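Local coordinates for periplasmic sugar-binding domain protein (Pseudomonas fluorescens Pf-5, PDB 3H75) that probably binds carbohydrates in the periplasm, at residues Lys88-Leu96 and Trp114-Asp122; His144-Lys155 and Gln176-Trp187. All coordinates share one frame; numbering follows the deposited sequence.

Contact 1 of 2, residues Lys88-Leu96 and Trp114-Asp122; sequences KLFIVNSPL and WIGSMVGDD
Leu89 and Ile115 begin a parallel pairing of strands 88-93 and 115-119, whose short axes approach to 4.5 Å and diverge by 17°. The rungs run on through Phe90-Gly116, Ile91-Ser117 and Val92-Met118. Leu89, Ile91 and Asn93 donate N-H to Trp114 O, Gly116 O and Met118 O across the pairing, while Leu89 O and Ile91 O accept from Gly116 and Met118; the Ile91 N to Gly116 O bond, 2.9 Å, is nearly straight at 169°. Such a ladder fits the parallel sheet of the N-terminal lobe of a type I periplasmic binding protein, with strand 65-69 bonded along the far side of strand 88-93, helix 265-277 packed on the face carrying Phe90 and Met118, and helix 74-82 on that of Leu89 and Ile115.

The Phe90 ring reaches across to the neighbouring strand because its CG is anti to the backbone N (chi1 -157°). Ser117 CA lies over one ring face, CE2 touches Met118 CB (selenomethionine) at 3.7 Å, and CD1 meets Trp114 CH2 at 3.7 Å. Gly116 N lies over one face of the Trp114 ring; a CB on this glycine would come within 3.0 Å of Phe90 CE1 and collide with Trp114 CH2. The edge of the Trp114 indole also meets Lys88 CB. Beyond the strand, Val119 CG1 presses to 3.2 Å from Ser94 C, a tight fit. Ser117 OG is bonded to Asp289 and accepts from a water, 2.9 Å away, that in turn accepts from Leu96 N. Asn93 OD1 is engaged by Tyr22.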
# COMPACT_ATOMS: atom_id res chain seq x y z
N LYS A 88 -1.80 -20.84 12.06
CA LYS A 88 -2.51 -20.52 10.83
C LYS A 88 -1.82 -19.31 10.21
O LYS A 88 -1.49 -18.36 10.91
CB LYS A 88 -3.98 -20.21 11.13
CG LYS A 88 -4.79 -21.41 11.62
CD LYS A 88 -6.21 -21.01 11.97
CE LYS A 88 -7.05 -22.21 12.38
NZ LYS A 88 -8.47 -21.81 12.63
N LEU A 89 -1.60 -19.35 8.90
CA LEU A 89 -0.94 -18.25 8.22
C LEU A 89 -1.88 -17.40 7.39
O LEU A 89 -2.85 -17.91 6.82
CB LEU A 89 0.15 -18.78 7.29
CG LEU A 89 1.27 -19.64 7.86
CD1 LEU A 89 2.23 -20.02 6.74
CD2 LEU A 89 1.99 -18.89 8.96
N PHE A 90 -1.58 -16.11 7.33
CA PHE A 90 -2.38 -15.19 6.54
C PHE A 90 -1.40 -14.30 5.77
O PHE A 90 -0.62 -13.56 6.37
CB PHE A 90 -3.28 -14.34 7.43
CG PHE A 90 -4.47 -13.79 6.71
CD1 PHE A 90 -5.40 -14.64 6.13
CD2 PHE A 90 -4.65 -12.41 6.59
CE1 PHE A 90 -6.50 -14.14 5.43
CE2 PHE A 90 -5.74 -11.90 5.90
CZ PHE A 90 -6.67 -12.77 5.31
N ILE A 91 -1.45 -14.40 4.44
CA ILE A 91 -0.58 -13.65 3.54
C ILE A 91 -1.30 -12.41 3.04
O ILE A 91 -2.40 -12.51 2.49
CB ILE A 91 -0.19 -14.52 2.33
CG1 ILE A 91 0.39 -15.85 2.81
CG2 ILE A 91 0.79 -13.77 1.44
CD1 ILE A 91 1.62 -15.71 3.67
N VAL A 92 -0.69 -11.24 3.20
CA VAL A 92 -1.35 -10.02 2.78
C VAL A 92 -0.63 -9.15 1.77
O VAL A 92 0.55 -9.33 1.49
CB VAL A 92 -1.71 -9.14 4.00
CG1 VAL A 92 -2.63 -9.89 4.93
CG2 VAL A 92 -0.43 -8.71 4.72
N ASN A 93 -1.41 -8.20 1.24
CA ASN A 93 -0.98 -7.19 0.27
C ASN A 93 -0.78 -7.62 -1.18
O ASN A 93 -1.08 -6.85 -2.09
CB ASN A 93 0.27 -6.47 0.80
CG ASN A 93 -0.05 -5.59 2.00
OD1 ASN A 93 -1.15 -5.64 2.56
ND2 ASN A 93 0.92 -4.78 2.41
N SER A 94 -0.27 -8.82 -1.42
CA SER A 94 -0.09 -9.31 -2.78
C SER A 94 -0.47 -10.78 -2.85
O SER A 94 -0.34 -11.51 -1.88
CB SER A 94 1.36 -9.10 -3.27
OG SER A 94 2.24 -10.02 -2.70
N PRO A 95 -0.93 -11.23 -4.03
CA PRO A 95 -1.37 -12.60 -4.34
C PRO A 95 -0.36 -13.72 -4.13
O PRO A 95 0.84 -13.54 -4.30
CB PRO A 95 -1.79 -12.50 -5.81
CG PRO A 95 -2.15 -11.07 -5.98
CD PRO A 95 -1.07 -10.37 -5.22
N LEU A 96 -0.88 -14.89 -3.77
CA LEU A 96 -0.05 -16.08 -3.58
C LEU A 96 0.24 -16.55 -4.99
O LEU A 96 -0.64 -16.49 -5.85
CB LEU A 96 -0.83 -17.16 -2.82
CG LEU A 96 -0.99 -16.99 -1.30
CD1 LEU A 96 -2.06 -17.95 -0.78
CD2 LEU A 96 0.34 -17.26 -0.63
N TRP A 114 -4.20 -24.14 7.95
CA TRP A 114 -5.01 -23.17 7.22
C TRP A 114 -4.18 -21.98 6.78
O TRP A 114 -3.37 -21.45 7.55
CB TRP A 114 -6.16 -22.66 8.11
CG TRP A 114 -7.09 -21.70 7.42
CD1 TRP A 114 -8.15 -22.02 6.61
CD2 TRP A 114 -7.05 -20.27 7.47
NE1 TRP A 114 -8.77 -20.88 6.16
CE2 TRP A 114 -8.11 -19.79 6.67
CE3 TRP A 114 -6.21 -19.34 8.11
CZ2 TRP A 114 -8.36 -18.42 6.50
CZ3 TRP A 114 -6.46 -17.98 7.94
CH2 TRP A 114 -7.53 -17.54 7.14
N ILE A 115 -4.37 -21.57 5.53
CA ILE A 115 -3.65 -20.43 4.98
C ILE A 115 -4.60 -19.60 4.13
O ILE A 115 -5.20 -20.10 3.18
CB ILE A 115 -2.47 -20.88 4.09
CG1 ILE A 115 -1.47 -21.70 4.91
CG2 ILE A 115 -1.77 -19.66 3.50
CD1 ILE A 115 -0.35 -22.30 4.10
N GLY A 116 -4.74 -18.32 4.47
CA GLY A 116 -5.61 -17.44 3.72
C GLY A 116 -4.80 -16.25 3.25
O GLY A 116 -3.62 -16.15 3.55
N SER A 117 -5.43 -15.35 2.49
CA SER A 117 -4.74 -14.16 2.00
C SER A 117 -5.72 -13.02 1.78
O SER A 117 -6.93 -13.21 1.73
CB SER A 117 -4.01 -14.47 0.69
OG SER A 117 -4.91 -14.75 -0.37
N MSE A 118 -5.17 -11.81 1.66
CA MSE A 118 -5.99 -10.63 1.44
C MSE A 118 -5.14 -9.62 0.69
O MSE A 118 -4.05 -9.27 1.14
CB MSE A 118 -6.44 -10.03 2.76
CG MSE A 118 -7.29 -8.78 2.58
SE MSE A 118 -8.01 -8.14 4.24
CE MSE A 118 -9.55 -9.32 4.39
N VAL A 119 -5.63 -9.16 -0.45
CA VAL A 119 -4.88 -8.21 -1.26
C VAL A 119 -5.72 -7.02 -1.70
O VAL A 119 -6.95 -7.08 -1.72
CB VAL A 119 -4.33 -8.89 -2.53
CG1 VAL A 119 -3.53 -10.12 -2.14
CG2 VAL A 119 -5.48 -9.27 -3.46
N GLY A 120 -5.03 -5.95 -2.05
CA GLY A 120 -5.69 -4.75 -2.52
C GLY A 120 -5.59 -4.67 -4.03
O GLY A 120 -5.50 -5.70 -4.70
N ASP A 121 -5.62 -3.46 -4.58
CA ASP A 121 -5.55 -3.30 -6.03
C ASP A 121 -4.42 -2.37 -6.48
O ASP A 121 -4.66 -1.31 -7.06
CB ASP A 121 -6.92 -2.83 -6.57
CG ASP A 121 -7.42 -1.54 -5.92
OD1 ASP A 121 -7.01 -1.22 -4.78
OD2 ASP A 121 -8.25 -0.85 -6.55
N ASP A 122 -3.19 -2.81 -6.23
CA ASP A 122 -2.00 -2.04 -6.60
C ASP A 122 -1.90 -1.75 -8.09
O ASP A 122 -1.51 -0.65 -8.49
CB ASP A 122 -0.72 -2.78 -6.15
CG ASP A 122 -0.43 -2.61 -4.66
OD1 ASP A 122 -0.33 -1.46 -4.20
OD2 ASP A 122 -0.28 -3.64 -3.97
O HOH W 1 -3.80 -15.29 -2.95

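Contact 2 of 2, residues His144-Lys155 and Gln176-Trp187. With SO4 (sulfate ion), chain B; SO4 (sulfate ion), chain C.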
# COMPACT_ATOMS: atom_id res chain seq x y z
N HIS A 144 3.90 16.95 -30.51
CA HIS A 144 4.65 17.09 -29.26
C HIS A 144 4.43 15.87 -28.39
O HIS A 144 3.30 15.39 -28.25
CB HIS A 144 4.19 18.32 -28.49
CG HIS A 144 4.14 19.57 -29.31
ND1 HIS A 144 3.55 19.62 -30.55
CD2 HIS A 144 4.58 20.83 -29.06
CE1 HIS A 144 3.61 20.85 -31.03
NE2 HIS A 144 4.24 21.60 -30.14
N GLY A 145 5.50 15.37 -27.80
CA GLY A 145 5.37 14.23 -26.92
C GLY A 145 5.15 14.75 -25.52
O GLY A 145 5.28 15.95 -25.27
N ILE A 146 4.79 13.86 -24.61
CA ILE A 146 4.58 14.22 -23.21
C ILE A 146 5.63 13.41 -22.47
O ILE A 146 5.46 12.21 -22.27
CB ILE A 146 3.18 13.82 -22.72
CG1 ILE A 146 2.11 14.63 -23.45
CG2 ILE A 146 3.07 14.05 -21.21
CD1 ILE A 146 0.68 14.22 -23.11
N GLU A 147 6.73 14.05 -22.08
CA GLU A 147 7.80 13.33 -21.40
C GLU A 147 7.49 13.04 -19.95
O GLU A 147 7.01 13.90 -19.20
CB GLU A 147 9.12 14.08 -21.59
CG GLU A 147 9.46 14.17 -23.08
CD GLU A 147 10.92 14.42 -23.37
OE1 GLU A 147 11.73 14.46 -22.43
OE2 GLU A 147 11.25 14.57 -24.57
N LEU A 148 7.79 11.81 -19.56
CA LEU A 148 7.51 11.28 -18.23
C LEU A 148 8.71 10.64 -17.54
O LEU A 148 9.54 10.00 -18.19
CB LEU A 148 6.41 10.22 -18.36
CG LEU A 148 6.17 9.25 -17.20
CD1 LEU A 148 5.33 9.92 -16.13
CD2 LEU A 148 5.45 8.01 -17.74
N LEU A 149 8.78 10.81 -16.23
CA LEU A 149 9.81 10.18 -15.41
C LEU A 149 9.03 9.32 -14.44
O LEU A 149 7.95 9.71 -13.99
CB LEU A 149 10.63 11.22 -14.62
CG LEU A 149 11.57 12.11 -15.43
CD1 LEU A 149 12.25 13.12 -14.50
CD2 LEU A 149 12.63 11.25 -16.13
N ALA A 150 9.55 8.14 -14.13
CA ALA A 150 8.87 7.25 -13.19
C ALA A 150 9.81 6.80 -12.08
O ALA A 150 10.95 6.42 -12.34
CB ALA A 150 8.29 6.05 -13.91
N PHE A 151 9.31 6.85 -10.85
CA PHE A 151 10.08 6.43 -9.69
C PHE A 151 9.34 5.26 -9.07
O PHE A 151 8.23 5.42 -8.55
CB PHE A 151 10.18 7.58 -8.68
CG PHE A 151 11.05 8.71 -9.14
CD1 PHE A 151 12.40 8.74 -8.81
CD2 PHE A 151 10.53 9.71 -9.95
CE1 PHE A 151 13.22 9.75 -9.28
CE2 PHE A 151 11.35 10.73 -10.43
CZ PHE A 151 12.70 10.75 -10.09
N SER A 152 9.94 4.08 -9.13
CA SER A 152 9.29 2.90 -8.56
C SER A 152 9.92 2.59 -7.20
O SER A 152 10.87 3.25 -6.80
CB SER A 152 9.43 1.71 -9.50
OG SER A 152 8.60 0.65 -9.09
N GLY A 153 9.38 1.60 -6.50
CA GLY A 153 9.90 1.25 -5.19
C GLY A 153 11.01 0.23 -5.24
O GLY A 153 11.93 0.35 -6.05
N LEU A 154 10.95 -0.76 -4.35
CA LEU A 154 11.95 -1.82 -4.33
C LEU A 154 11.57 -2.73 -5.50
O LEU A 154 10.49 -3.31 -5.51
CB LEU A 154 11.88 -2.59 -3.01
CG LEU A 154 12.43 -1.87 -1.77
CD1 LEU A 154 11.98 -2.60 -0.51
CD2 LEU A 154 13.96 -1.81 -1.83
N LYS A 155 12.46 -2.84 -6.48
CA LYS A 155 12.20 -3.64 -7.67
C LYS A 155 11.67 -5.05 -7.43
O LYS A 155 10.76 -5.50 -8.14
CB LYS A 155 13.46 -3.71 -8.54
CG LYS A 155 13.21 -4.36 -9.90
CD LYS A 155 14.47 -4.38 -10.76
CE LYS A 155 14.20 -4.99 -12.12
NZ LYS A 155 15.42 -5.05 -12.97
N GLN A 176 1.69 8.85 -27.03
CA GLN A 176 2.20 10.22 -27.00
C GLN A 176 3.06 10.44 -25.75
O GLN A 176 3.91 11.34 -25.72
CB GLN A 176 1.06 11.23 -27.03
CG GLN A 176 1.52 12.67 -26.89
CD GLN A 176 0.41 13.69 -27.08
OE1 GLN A 176 -0.67 13.56 -26.50
NE2 GLN A 176 0.68 14.70 -27.89
N VAL A 177 2.84 9.63 -24.73
CA VAL A 177 3.61 9.74 -23.49
C VAL A 177 4.93 9.00 -23.69
O VAL A 177 4.96 7.83 -24.08
CB VAL A 177 2.86 9.12 -22.29
CG1 VAL A 177 3.73 9.22 -21.03
CG2 VAL A 177 1.54 9.85 -22.07
N HIS A 178 6.04 9.69 -23.42
CA HIS A 178 7.35 9.09 -23.59
C HIS A 178 8.07 8.94 -22.26
O HIS A 178 8.54 9.92 -21.69
CB HIS A 178 8.18 9.95 -24.54
CG HIS A 178 7.55 10.13 -25.88
ND1 HIS A 178 7.88 11.18 -26.73
CD2 HIS A 178 6.61 9.41 -26.53
CE1 HIS A 178 7.17 11.08 -27.83
NE2 HIS A 178 6.39 10.02 -27.74
N LEU A 179 8.12 7.71 -21.76
CA LEU A 179 8.81 7.43 -20.51
C LEU A 179 10.30 7.54 -20.79
O LEU A 179 10.88 6.67 -21.45
CB LEU A 179 8.47 6.01 -20.03
CG LEU A 179 9.26 5.49 -18.82
CD1 LEU A 179 8.96 6.33 -17.60
CD2 LEU A 179 8.87 4.04 -18.58
N ARG A 180 10.92 8.61 -20.31
CA ARG A 180 12.34 8.81 -20.56
C ARG A 180 13.19 7.90 -19.68
O ARG A 180 14.26 7.45 -20.10
CB ARG A 180 12.73 10.27 -20.34
CG ARG A 180 11.99 11.27 -21.23
CD ARG A 180 11.95 10.81 -22.70
NE ARG A 180 13.27 10.51 -23.24
CZ ARG A 180 14.14 11.42 -23.68
NH1 ARG A 180 13.83 12.71 -23.66
NH2 ARG A 180 15.31 11.03 -24.17
N GLN A 181 12.71 7.64 -18.47
CA GLN A 181 13.44 6.79 -17.55
C GLN A 181 12.60 6.39 -16.36
O GLN A 181 11.83 7.20 -15.83
CB GLN A 181 14.68 7.53 -17.04
CG GLN A 181 15.71 6.64 -16.38
CD GLN A 181 17.00 6.59 -17.16
OE1 GLN A 181 17.72 7.58 -17.24
NE2 GLN A 181 17.28 5.45 -17.78
N LEU A 182 12.75 5.14 -15.94
CA LEU A 182 12.07 4.64 -14.76
C LEU A 182 13.21 4.19 -13.86
O LEU A 182 14.04 3.38 -14.27
CB LEU A 182 11.15 3.46 -15.08
CG LEU A 182 10.47 2.81 -13.87
CD1 LEU A 182 9.15 2.17 -14.28
CD2 LEU A 182 11.39 1.76 -13.25
N VAL A 183 13.28 4.74 -12.66
CA VAL A 183 14.33 4.36 -11.73
C VAL A 183 13.70 3.76 -10.48
O VAL A 183 12.51 3.93 -10.23
CB VAL A 183 15.22 5.56 -11.33
CG1 VAL A 183 15.98 6.06 -12.54
CG2 VAL A 183 14.37 6.68 -10.74
N TYR A 184 14.51 3.05 -9.71
CA TYR A 184 14.03 2.43 -8.49
C TYR A 184 14.50 3.23 -7.30
O TYR A 184 15.68 3.21 -6.94
CB TYR A 184 14.51 0.97 -8.44
CG TYR A 184 13.79 0.12 -9.46
CD1 TYR A 184 12.47 -0.29 -9.24
CD2 TYR A 184 14.37 -0.20 -10.68
CE1 TYR A 184 11.75 -0.98 -10.20
CE2 TYR A 184 13.66 -0.90 -11.66
CZ TYR A 184 12.35 -1.28 -11.42
OH TYR A 184 11.62 -1.94 -12.39
N GLY A 185 13.57 3.98 -6.72
CA GLY A 185 13.87 4.82 -5.57
C GLY A 185 13.79 4.08 -4.24
O GLY A 185 14.02 4.68 -3.20
N GLU A 186 13.42 2.81 -4.29
CA GLU A 186 13.33 1.96 -3.10
C GLU A 186 12.44 2.51 -1.99
O GLU A 186 12.71 2.28 -0.81
CB GLU A 186 14.74 1.72 -2.53
CG GLU A 186 15.82 1.57 -3.60
CD GLU A 186 17.18 1.24 -3.02
OE1 GLU A 186 17.58 1.85 -2.00
OE2 GLU A 186 17.87 0.37 -3.60
N TRP A 187 11.37 3.21 -2.38
CA TRP A 187 10.41 3.81 -1.44
C TRP A 187 11.04 4.94 -0.63
O TRP A 187 10.38 5.52 0.23
CB TRP A 187 9.89 2.78 -0.43
CG TRP A 187 9.33 1.50 -1.00
CD1 TRP A 187 9.66 0.23 -0.61
CD2 TRP A 187 8.32 1.36 -2.00
NE1 TRP A 187 8.92 -0.69 -1.31
CE2 TRP A 187 8.08 -0.02 -2.17
CE3 TRP A 187 7.58 2.27 -2.77
CZ2 TRP A 187 7.14 -0.52 -3.08
CZ3 TRP A 187 6.65 1.78 -3.67
CH2 TRP A 187 6.44 0.40 -3.82
S SO4 B . 6.69 -2.92 0.74
O1 SO4 B . 5.86 -2.89 -0.49
O2 SO4 B . 6.47 -1.67 1.49
O3 SO4 B . 6.26 -4.07 1.55
O4 SO4 B . 8.11 -3.05 0.37
S SO4 C . 16.96 13.69 -25.62
O1 SO4 C . 15.58 13.77 -26.14
O2 SO4 C . 16.99 14.28 -24.26
O3 SO4 C . 17.40 12.28 -25.57
O4 SO4 C . 17.86 14.46 -26.51
O HOH W 2 10.65 12.19 -25.98
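Ile146 and Val177 start a parallel ladder between strands 146-152 and 177-184, neighbours in a beta-alpha-beta unit whose crossover is helix 158-173. Backbone bonds hold it, with a beta bulge at Arg180: Leu148 O accepts Arg180 N, yet Ala150 N goes on to Gln181 O at 3.0 Å, leaving the buried Gln181 N without a partner.

In a salt bridge, Arg180, bent at chi2 and chi3 (-46° and -54°), sets its guanidinium edge against Glu147: NH1 lies 3.0 Å from OE1, above the carboxylate, the two planes 85° apart. Arg180 NH2 bonds O3 of a sulfate at 2.8 Å, and NH1 makes a weak bond to its O1. A water joins Glu147 OE2 and His178 ND1.

Apolar contacts include Phe151 CD1 against Val183 CG2 at 3.4 Å, and Leu179 CD1 against Leu148 CD2 and Ala150 CB. Two CH-pi contacts close the far end. Lys155 CB sits over one Tyr184 face, opposite Leu182 CD2, while Tyr184 OH bonds Glu164. Gly153 CA lies 3.4 Å from the centroid of the Trp187 six-membered ring, and Trp187 NE1 bonds weakly to O4 of a second sulfate; both ions probably come from the crystallisation liquor. With a serine in place of Trp187, Gly153 would probably lose its aromatic cover and this sulfate its weak bond.

Unlike forces thus hold the two ends, and the Arg180 charge is probably shared between Glu147 and its sulfate.

Contact 1 and contact 2 come in series along the chain and lie in different sheets of one two-domain fold: centres about 28 Å apart, nearest atoms about 7 Å. Strand 115-119 of the first sheet leads through helix 122-137 to strand 146-152 of the second, so the chain changes lobe between the two contacts. Strand 177-184 is outermost in its sheet, whereas both strands of contact 1 are interior. The sulfate weakly bonded by Trp187 NE1, probably from the crystallisation liquor, also accepts from Trp19 and Arg44 and lies about 5 Å from the Asn93 side chain (nearest atoms), consistent with both strand ends facing the interlobe cleft where this family binds its ligands.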